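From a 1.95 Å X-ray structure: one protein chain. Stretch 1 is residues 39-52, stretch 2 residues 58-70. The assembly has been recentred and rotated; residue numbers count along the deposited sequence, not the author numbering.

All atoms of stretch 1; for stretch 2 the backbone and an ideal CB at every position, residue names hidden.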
# COMPACT_ATOMS: atom_id res chain seq x y z
N VAL A 39 22.75 -6.16 -16.49
CA VAL A 39 21.86 -5.15 -17.08
C VAL A 39 21.85 -3.87 -16.25
O VAL A 39 21.94 -2.77 -16.78
CB VAL A 39 20.42 -5.72 -17.35
CG1 VAL A 39 19.50 -4.65 -18.00
CG2 VAL A 39 20.48 -7.02 -18.21
N TRP A 40 21.76 -4.02 -14.93
CA TRP A 40 21.51 -2.89 -14.03
C TRP A 40 22.67 -2.58 -13.06
O TRP A 40 22.56 -1.68 -12.21
CB TRP A 40 20.21 -3.14 -13.25
CG TRP A 40 19.00 -3.19 -14.19
CD1 TRP A 40 18.41 -2.14 -14.83
CD2 TRP A 40 18.28 -4.36 -14.59
NE1 TRP A 40 17.37 -2.59 -15.62
CE2 TRP A 40 17.26 -3.95 -15.47
CE3 TRP A 40 18.39 -5.73 -14.26
CZ2 TRP A 40 16.36 -4.85 -16.05
CZ3 TRP A 40 17.49 -6.64 -14.86
CH2 TRP A 40 16.48 -6.20 -15.72
N GLY A 41 23.79 -3.32 -13.19
CA GLY A 41 25.00 -2.99 -12.42
C GLY A 41 24.76 -2.98 -10.91
O GLY A 41 23.99 -3.80 -10.36
N GLY A 42 25.42 -2.07 -10.23
CA GLY A 42 25.39 -2.07 -8.78
C GLY A 42 24.27 -1.28 -8.19
O GLY A 42 24.25 -1.05 -6.98
N GLU A 43 23.32 -0.84 -9.02
CA GLU A 43 22.17 -0.09 -8.51
C GLU A 43 21.01 -1.07 -8.49
O GLU A 43 20.36 -1.32 -9.53
CB GLU A 43 21.87 1.13 -9.36
CG GLU A 43 20.79 2.03 -8.77
CD GLU A 43 20.28 3.10 -9.76
OE1 GLU A 43 20.95 3.32 -10.78
OE2 GLU A 43 19.20 3.69 -9.51
N ASP A 44 20.79 -1.66 -7.31
CA ASP A 44 19.96 -2.85 -7.16
C ASP A 44 18.52 -2.65 -7.62
O ASP A 44 17.93 -1.60 -7.34
CB ASP A 44 19.94 -3.30 -5.71
CG ASP A 44 21.32 -3.59 -5.19
OD1 ASP A 44 21.70 -4.77 -5.11
OD2 ASP A 44 22.03 -2.65 -4.86
N ILE A 45 18.01 -3.67 -8.30
CA ILE A 45 16.61 -3.83 -8.72
C ILE A 45 15.78 -4.66 -7.74
O ILE A 45 16.18 -5.76 -7.31
CB ILE A 45 16.57 -4.53 -10.13
CG1 ILE A 45 17.33 -3.70 -11.17
CG2 ILE A 45 15.09 -4.87 -10.60
CD1 ILE A 45 16.72 -2.27 -11.45
N HIS A 46 14.57 -4.18 -7.46
CA HIS A 46 13.59 -4.94 -6.69
C HIS A 46 12.26 -4.79 -7.42
O HIS A 46 12.19 -4.06 -8.43
CB HIS A 46 13.47 -4.43 -5.24
CG HIS A 46 14.79 -4.37 -4.52
ND1 HIS A 46 15.57 -3.23 -4.53
CD2 HIS A 46 15.49 -5.31 -3.85
CE1 HIS A 46 16.69 -3.46 -3.85
NE2 HIS A 46 16.67 -4.72 -3.44
N VAL A 47 11.23 -5.47 -6.92
CA VAL A 47 9.92 -5.44 -7.60
C VAL A 47 9.48 -4.00 -7.78
O VAL A 47 9.52 -3.24 -6.84
CB VAL A 47 8.88 -6.30 -6.89
CG1 VAL A 47 7.53 -6.24 -7.62
CG2 VAL A 47 9.37 -7.79 -6.83
N GLY A 48 9.12 -3.63 -9.00
CA GLY A 48 8.85 -2.26 -9.38
C GLY A 48 7.39 -1.83 -9.26
O GLY A 48 6.49 -2.67 -9.19
N LEU A 49 7.19 -0.52 -9.26
CA LEU A 49 5.86 0.07 -9.43
C LEU A 49 5.78 0.55 -10.90
O LEU A 49 6.48 1.49 -11.30
CB LEU A 49 5.64 1.21 -8.42
CG LEU A 49 5.63 0.89 -6.90
CD1 LEU A 49 5.46 2.24 -6.13
CD2 LEU A 49 4.50 -0.13 -6.59
N TYR A 50 4.97 -0.13 -11.72
CA TYR A 50 4.92 0.07 -13.18
C TYR A 50 3.80 1.01 -13.66
O TYR A 50 2.71 1.03 -13.09
CB TYR A 50 4.84 -1.27 -13.93
CG TYR A 50 6.15 -2.03 -13.78
CD1 TYR A 50 7.18 -1.86 -14.72
CD2 TYR A 50 6.35 -2.88 -12.69
CE1 TYR A 50 8.41 -2.52 -14.60
CE2 TYR A 50 7.61 -3.54 -12.53
CZ TYR A 50 8.62 -3.37 -13.49
OH TYR A 50 9.83 -4.01 -13.31
N LYS A 51 4.09 1.81 -14.68
CA LYS A 51 3.14 2.77 -15.24
C LYS A 51 2.61 2.15 -16.54
O LYS A 51 3.41 1.67 -17.33
CB LYS A 51 3.88 4.07 -15.56
CG LYS A 51 3.07 5.15 -16.25
CD LYS A 51 3.91 6.46 -16.33
CE LYS A 51 3.20 7.55 -17.16
NZ LYS A 51 3.95 8.88 -17.13
N GLU A 52 1.30 2.15 -16.75
CA GLU A 52 0.74 1.70 -18.06
C GLU A 52 1.03 2.68 -19.18
O GLU A 52 1.06 3.89 -18.92
CB GLU A 52 -0.78 1.52 -17.95
CG GLU A 52 -1.14 0.38 -17.02
CD GLU A 52 -1.07 -0.99 -17.71
OE1 GLU A 52 -0.62 -1.07 -18.88
OE2 GLU A 52 -1.45 -1.99 -17.05
N UNK A 58 10.13 1.12 -18.14
CA UNK A 58 11.41 0.46 -17.94
C UNK A 58 11.52 -0.06 -16.50
O UNK A 58 11.03 0.57 -15.56
CB UNK A 58 12.56 1.42 -18.26
N UNK A 59 12.18 -1.21 -16.35
CA UNK A 59 12.36 -1.84 -15.05
C UNK A 59 13.13 -0.90 -14.09
O UNK A 59 12.76 -0.75 -12.94
CB UNK A 59 13.10 -3.17 -15.21
N UNK A 60 14.20 -0.27 -14.57
CA UNK A 60 14.95 0.71 -13.78
C UNK A 60 14.01 1.78 -13.17
O UNK A 60 14.04 2.04 -11.97
CB UNK A 60 16.01 1.38 -14.65
N UNK A 61 13.21 2.39 -14.03
CA UNK A 61 12.28 3.45 -13.61
C UNK A 61 11.30 2.91 -12.56
O UNK A 61 11.10 3.53 -11.53
CB UNK A 61 11.52 4.00 -14.81
N UNK A 62 10.66 1.76 -12.84
CA UNK A 62 9.73 1.14 -11.88
C UNK A 62 10.38 0.78 -10.53
O UNK A 62 9.78 0.97 -9.48
CB UNK A 62 9.13 -0.12 -12.50
N UNK A 63 11.59 0.21 -10.57
CA UNK A 63 12.30 -0.15 -9.34
C UNK A 63 12.63 1.15 -8.53
O UNK A 63 12.53 1.14 -7.31
CB UNK A 63 13.58 -0.93 -9.67
N UNK A 64 13.01 2.23 -9.20
CA UNK A 64 13.16 3.55 -8.53
C UNK A 64 11.87 4.10 -7.95
O UNK A 64 11.90 4.69 -6.87
CB UNK A 64 13.72 4.57 -9.52
N UNK A 65 10.74 3.89 -8.63
CA UNK A 65 9.41 4.29 -8.07
C UNK A 65 9.16 3.54 -6.75
O UNK A 65 8.74 4.14 -5.75
CB UNK A 65 8.28 3.99 -9.06
N UNK A 66 9.48 2.24 -6.72
CA UNK A 66 9.38 1.47 -5.48
C UNK A 66 10.24 2.08 -4.38
O UNK A 66 9.78 2.23 -3.24
CB UNK A 66 9.79 0.02 -5.72
N UNK A 67 11.50 2.43 -4.70
CA UNK A 67 12.41 2.99 -3.69
C UNK A 67 11.91 4.35 -3.14
O UNK A 67 11.93 4.58 -1.93
CB UNK A 67 13.81 3.16 -4.29
N UNK A 68 11.43 5.21 -4.04
CA UNK A 68 10.82 6.50 -3.66
C UNK A 68 9.58 6.28 -2.81
O UNK A 68 9.39 6.98 -1.81
CB UNK A 68 10.46 7.32 -4.90
N UNK A 69 8.73 5.34 -3.21
CA UNK A 69 7.48 5.04 -2.46
C UNK A 69 7.82 4.53 -1.05
O UNK A 69 7.31 5.05 -0.06
CB UNK A 69 6.64 4.00 -3.20
N UNK A 70 8.69 3.52 -0.95
CA UNK A 70 8.99 2.93 0.35
C UNK A 70 9.65 3.95 1.27
O UNK A 70 9.31 4.03 2.44
CB UNK A 70 9.89 1.71 0.19

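Position 58 precedes the helix, at its N-cap, and its CA-to-CB bond points away from stretch 1. Stretch 1 sets no demand here, and many polar residues would serve; the residue is Glu58, whose backbone O accepts the first helical hydrogen bond, from N of position 62 (3.0 Å).

At 59 the bond points toward stretch 1, and the ideal CB lies 3.8 Å from Trp40 CZ2 and 3.9 Å from Tyr50 OH, with Ile45 CD1 a little farther off. A mostly apolar pocket of this kind suits Val, Ile, Leu or Met. Ile59 fills it: its CG2 meets Trp40 CZ2 at 3.7 Å and Ile45 CG2 at 3.8 Å, while its CG1 lies 3.6 Å from Tyr50 OH.

Position 60 points sideways, yet the turn from Trp40 to Glu43 lies within reach of a long side chain and offers two carbonyl oxygens and a carboxylate. Lys could answer in part, but a planar group with several donors answers better. Arg60 donates from NH2 to Trp40 O (2.9 Å) and from NH1 to Glu43 O (2.8 Å). Its guanidinium lies between Trp40 CD1 on one face and Glu43 CD on the opposite face. The salt bridge from Glu43 OE1 to Arg60 NH1 (3.6 Å) is therefore one of charge alone, since no N-H points at the oxygen.

Position 61 meets nothing of stretch 1, so a polar residue is easily accepted; it is Glu61.

At 62 the ideal CB is already 3.3 Å from both Tyr50 CE1 and Leu49 O, leaving little room beyond it. Ala is the natural choice, with Gly possible. The CB of Ala62 sits over one face of the Tyr50 ring, 3.3 Å from the ring centroid, in a CH-pi contact. The close approach also lets Leu49 N donate to Ala62 O (3.0 Å).

Position 63 points sideways, near His46 O and Ile45 CD1, with the free His46 N nearby. A small acceptor is wanted, Ser or perhaps Thr. Ser63 OG accepts from His46 N (3.1 Å), and two waters also bind it.

Position 64 points away; aliphatic or polar chains would do. Leu64 bends back, its CD2 3.5 Å from Glu43 OE2.

Position 65 points toward stretch 1, with Leu49 O 3.8 Å from the ideal CB; a donor suits it, either a short hydroxyl (Ser, Thr) or a longer chain that folds its end back to the oxygen (Lys, Arg). Arg65 NH1 donates to Leu49 O (2.7 Å), and Lys51 CB lies over one guanidinium face.

At 66, Val47 O stands 3.5 Å from the ideal CB, calling for a short hydroxyl. Thr66 OG1 donates to Val47 O (2.7 Å).

Position 67 points sideways, and His46 ND1 favours a polar partner. Asp67 OD1 reaches it through a water.

Position 68 points sideways with nothing of stretch 1 near it, so many residues would do; it is Glu68. At 69 the ideal CB lies 3.6 Å from Leu49 CD1, suiting an apolar or aromatic residue; Trp69 CB keeps that contact. Position 70 points toward stretch 1, but nothing of it lies within 5.5 Å of the ideal CB, so the choice is hardly restricted; the residue is Leu70, which makes no contact with it.

Stretch 2, residues 58-70: EIREASLRTDEWL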
# COMPACT_ATOMS: atom_id res chain seq x y z
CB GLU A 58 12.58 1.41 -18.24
CG GLU A 58 12.57 2.10 -19.62
CD GLU A 58 13.01 1.20 -20.76
OE1 GLU A 58 13.22 -0.02 -20.53
OE2 GLU A 58 13.14 1.75 -21.90
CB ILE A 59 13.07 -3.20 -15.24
CG1 ILE A 59 12.15 -4.17 -16.00
CG2 ILE A 59 13.60 -3.75 -13.89
CD1 ILE A 59 12.75 -5.54 -16.29
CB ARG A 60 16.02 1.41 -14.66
CG ARG A 60 16.69 2.63 -14.04
CD ARG A 60 17.57 2.26 -12.86
NE ARG A 60 18.82 1.64 -13.28
CZ ARG A 60 19.51 0.74 -12.58
NH1 ARG A 60 19.06 0.32 -11.39
NH2 ARG A 60 20.66 0.26 -13.08
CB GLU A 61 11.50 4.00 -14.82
CG GLU A 61 12.19 5.09 -15.59
CD GLU A 61 12.31 6.40 -14.78
OE1 GLU A 61 11.46 7.32 -14.95
OE2 GLU A 61 13.23 6.48 -13.93
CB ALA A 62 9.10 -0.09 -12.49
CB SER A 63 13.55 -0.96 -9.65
OG SER A 63 14.21 -1.32 -8.47
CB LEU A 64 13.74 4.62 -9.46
CG LEU A 64 15.21 4.45 -9.76
CD1 LEU A 64 15.54 5.26 -11.01
CD2 LEU A 64 16.06 4.89 -8.54
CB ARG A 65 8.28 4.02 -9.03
CG ARG A 65 8.29 4.91 -10.29
CD ARG A 65 6.98 4.84 -11.09
NE ARG A 65 7.22 5.27 -12.46
CZ ARG A 65 7.35 4.45 -13.51
NH1 ARG A 65 7.17 3.14 -13.38
NH2 ARG A 65 7.61 4.95 -14.71
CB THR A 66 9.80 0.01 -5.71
OG1 THR A 66 8.75 -0.66 -6.37
CG2 THR A 66 10.12 -0.74 -4.37
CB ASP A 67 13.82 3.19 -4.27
CG ASP A 67 14.44 1.90 -4.70
OD1 ASP A 67 13.98 0.84 -4.22
OD2 ASP A 67 15.38 1.96 -5.53
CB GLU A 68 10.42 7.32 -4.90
CG GLU A 68 11.61 7.85 -5.72
CD GLU A 68 12.37 8.99 -5.06
OE1 GLU A 68 11.90 9.57 -4.05
OE2 GLU A 68 13.46 9.34 -5.59
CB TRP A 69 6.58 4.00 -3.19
CG TRP A 69 5.56 3.35 -2.27
CD1 TRP A 69 4.50 3.97 -1.65
CD2 TRP A 69 5.52 1.97 -1.84
NE1 TRP A 69 3.82 3.07 -0.86
CE2 TRP A 69 4.42 1.84 -0.97
CE3 TRP A 69 6.32 0.85 -2.12
CZ2 TRP A 69 4.09 0.62 -0.37
CZ3 TRP A 69 6.00 -0.37 -1.51
CH2 TRP A 69 4.88 -0.47 -0.65
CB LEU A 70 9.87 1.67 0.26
CG LEU A 70 9.92 0.80 1.55
CD1 LEU A 70 8.54 0.09 1.83
CD2 LEU A 70 11.00 -0.30 1.35
O HOH W 1 21.31 0.41 -15.82
O HOH W 2 15.62 -0.78 -17.29
O HOH W 3 17.08 1.59 -9.80
O HOH W 4 16.02 0.30 -7.57
O HOH W 5 13.79 -1.23 -5.59
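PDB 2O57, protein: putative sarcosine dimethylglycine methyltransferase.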